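Local coordinates for protein trans-4-hydroxy-L-proline dehydratase (Clostridioides difficile 70-100-2010, PDB 6VXC) that uses a glycyl radical to dehydrate trans-4-hydroxy-L-proline to (S)-1-pyrroline-5-carboxylate in anaerobic hydroxyproline degradation, at residues A[415-420]-A[424-429]. Sequence-based numbering, arbitrary orientation.
Sequences EISRKG and PAFYNT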
loop_
_atom_site.group_PDB
_atom_site.type_symbol
_atom_site.label_atom_id
_atom_site.label_comp_id
_atom_site.label_asym_id
_atom_site.label_seq_id
_atom_site.Cartn_x
_atom_site.Cartn_y
_atom_site.Cartn_z
ATOM N N GLU A 415 22.399 -4.761 -7.615
ATOM C CA GLU A 415 22.809 -6.155 -7.454
ATOM C C GLU A 415 21.669 -7.010 -6.936
ATOM O O GLU A 415 21.458 -8.131 -7.406
ATOM C CB GLU A 415 23.971 -6.280 -6.474
ATOM C CG GLU A 415 25.329 -6.004 -6.990
ATOM C CD GLU A 415 26.369 -6.269 -5.907
ATOM O OE1 GLU A 415 26.189 -7.251 -5.145
ATOM O OE2 GLU A 415 27.329 -5.473 -5.804
ATOM N N ILE A 416 20.939 -6.501 -5.947
ATOM C CA ILE A 416 19.853 -7.275 -5.373
ATOM C C ILE A 416 18.695 -7.372 -6.362
ATOM O O ILE A 416 18.141 -8.453 -6.578
ATOM C CB ILE A 416 19.422 -6.669 -4.022
ATOM C CG1 ILE A 416 20.617 -6.641 -3.049
ATOM C CG2 ILE A 416 18.291 -7.460 -3.427
ATOM C CD1 ILE A 416 20.426 -5.695 -1.839
ATOM N N SER A 417 18.331 -6.253 -6.993
ATOM C CA SER A 417 17.231 -6.259 -7.962
ATOM C C SER A 417 17.500 -7.255 -9.086
ATOM O O SER A 417 16.611 -8.018 -9.491
ATOM C CB SER A 417 17.031 -4.840 -8.516
ATOM O OG SER A 417 16.030 -4.765 -9.522
ATOM N N ARG A 418 18.752 -7.314 -9.546
ATOM C CA ARG A 418 19.093 -8.194 -10.646
ATOM C C ARG A 418 18.892 -9.658 -10.285
ATOM O O ARG A 418 18.734 -10.488 -11.178
ATOM C CB ARG A 418 20.554 -7.937 -11.043
ATOM C CG ARG A 418 21.120 -8.896 -12.052
ATOM C CD ARG A 418 22.524 -8.484 -12.505
ATOM N NE ARG A 418 23.549 -8.645 -11.478
ATOM C CZ ARG A 418 24.850 -8.496 -11.714
ATOM N NH1 ARG A 418 25.735 -8.651 -10.749
ATOM N NH2 ARG A 418 25.264 -8.184 -12.932
ATOM N N LYS A 419 18.842 -9.995 -8.998
ATOM C CA LYS A 419 18.578 -11.384 -8.642
ATOM C C LYS A 419 17.148 -11.819 -8.965
ATOM O O LYS A 419 16.852 -13.011 -8.891
ATOM C CB LYS A 419 18.899 -11.608 -7.167
ATOM C CG LYS A 419 20.365 -11.316 -6.822
ATOM C CD LYS A 419 20.680 -11.633 -5.387
ATOM C CE LYS A 419 22.129 -11.275 -5.076
ATOM N NZ LYS A 419 22.522 -11.674 -3.699
ATOM N N GLY A 420 16.266 -10.901 -9.333
ATOM C CA GLY A 420 15.016 -11.285 -9.967
ATOM C C GLY A 420 13.836 -11.578 -9.067
ATOM O O GLY A 420 12.880 -12.210 -9.528
ATOM N N PRO A 424 14.876 -4.465 -4.442
ATOM C CA PRO A 424 14.135 -3.263 -4.046
ATOM C C PRO A 424 13.592 -2.508 -5.255
ATOM O O PRO A 424 14.179 -2.595 -6.338
ATOM C CB PRO A 424 15.202 -2.411 -3.352
ATOM C CG PRO A 424 16.463 -2.735 -4.176
ATOM C CD PRO A 424 16.333 -4.221 -4.503
ATOM N N ALA A 425 12.498 -1.775 -5.064
ATOM C CA ALA A 425 12.133 -0.739 -6.008
ATOM C C ALA A 425 12.983 0.500 -5.730
ATOM O O ALA A 425 13.547 0.661 -4.645
ATOM C CB ALA A 425 10.649 -0.396 -5.901
ATOM N N PHE A 426 13.033 1.393 -6.710
ATOM C CA PHE A 426 13.829 2.610 -6.644
ATOM C C PHE A 426 12.910 3.825 -6.682
ATOM O O PHE A 426 12.048 3.916 -7.557
ATOM C CB PHE A 426 14.836 2.664 -7.809
ATOM C CG PHE A 426 15.763 1.462 -7.879
ATOM C CD1 PHE A 426 15.361 0.292 -8.506
ATOM C CD2 PHE A 426 17.032 1.516 -7.330
ATOM C CE1 PHE A 426 16.208 -0.815 -8.573
ATOM C CE2 PHE A 426 17.877 0.424 -7.394
ATOM C CZ PHE A 426 17.467 -0.750 -8.011
ATOM N N TYR A 427 13.114 4.766 -5.759
ATOM C CA TYR A 427 12.342 6.002 -5.678
ATOM C C TYR A 427 13.272 7.205 -5.766
ATOM O O TYR A 427 14.363 7.193 -5.193
ATOM C CB TYR A 427 11.533 6.099 -4.367
ATOM C CG TYR A 427 10.587 4.950 -4.127
ATOM C CD1 TYR A 427 9.386 4.866 -4.824
ATOM C CD2 TYR A 427 10.884 3.970 -3.189
ATOM C CE1 TYR A 427 8.517 3.809 -4.626
ATOM C CE2 TYR A 427 10.026 2.912 -2.974
ATOM C CZ TYR A 427 8.838 2.837 -3.697
ATOM O OH TYR A 427 7.987 1.790 -3.472
ATOM N N ASN A 428 12.809 8.252 -6.450
ATOM C CA ASN A 428 13.591 9.461 -6.714
ATOM C C ASN A 428 13.410 10.449 -5.562
ATOM O O ASN A 428 12.358 11.086 -5.436
ATOM C CB ASN A 428 13.169 10.077 -8.045
ATOM C CG ASN A 428 13.965 11.322 -8.406
ATOM O OD1 ASN A 428 14.717 11.847 -7.593
ATOM N ND2 ASN A 428 13.826 11.773 -9.652
ATOM N N THR A 429 14.444 10.584 -4.731
ATOM C CA THR A 429 14.367 11.471 -3.571
ATOM C C THR A 429 14.028 12.901 -3.973
ATOM O O THR A 429 13.216 13.562 -3.309
ATOM C CB THR A 429 15.681 11.437 -2.789
ATOM O OG1 THR A 429 15.881 10.135 -2.230
ATOM C CG2 THR A 429 15.691 12.504 -1.695
HETATM O O HOH W 1 13.629 -3.759 -8.711
#
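S417 has OG trans to its backbone N (chi1 177°), which brings the hydroxyl to the rim of the F426 ring. F426 has CG beside its backbone N (chi1 -56°) and opposite its carbonyl carbon, and the ring reaches back to the helix end that carries S417. S417 OG lies near the ring plane, at the edge, 4.1 Å from F426 CE1. S417 CB is equally close to the same ring atom. This is van der Waals contact. The hydroxyl spends its hydrogen on a water. S417 OG donates to this water at 2.7 Å, and the water donates to P424 O, also at 2.7 Å. The water thus ties the last turn of the helix to the start of the strand segment, and it satisfies the carbonyl of a buried proline.

P424 follows a cis peptide bond. Its CD is the atom that meets the helix. P424 CD packs 3.9 Å from I416 CG2, and the two side chains cross at about a right angle. P424 CD also sits 3.8 Å from S417 N.

Both segments belong to a beta-alpha-beta unit. Strand 396-401 leads into helix 407-418, and a short loop returns to strand 426-428, parallel to the first. In the mixed sheet, strand 426-428 lies between 396-401 and the antiparallel strand 755-759. G420 is the first residue to leave helical angles, with positive phi (89°), and G420 N bonds to S417 O at 2.9 Å. P424 and F426 both also touch A413 of the helix and V399 of the neighbouring strand, so they fill the layer between helix and sheet. Helix 734-750 adds M741 against S417. Further along, Y427 OH bonds to the backbone O of C454, probably the cysteine that carries the transient radical. N428 ends the strand and N-caps helix 429-438.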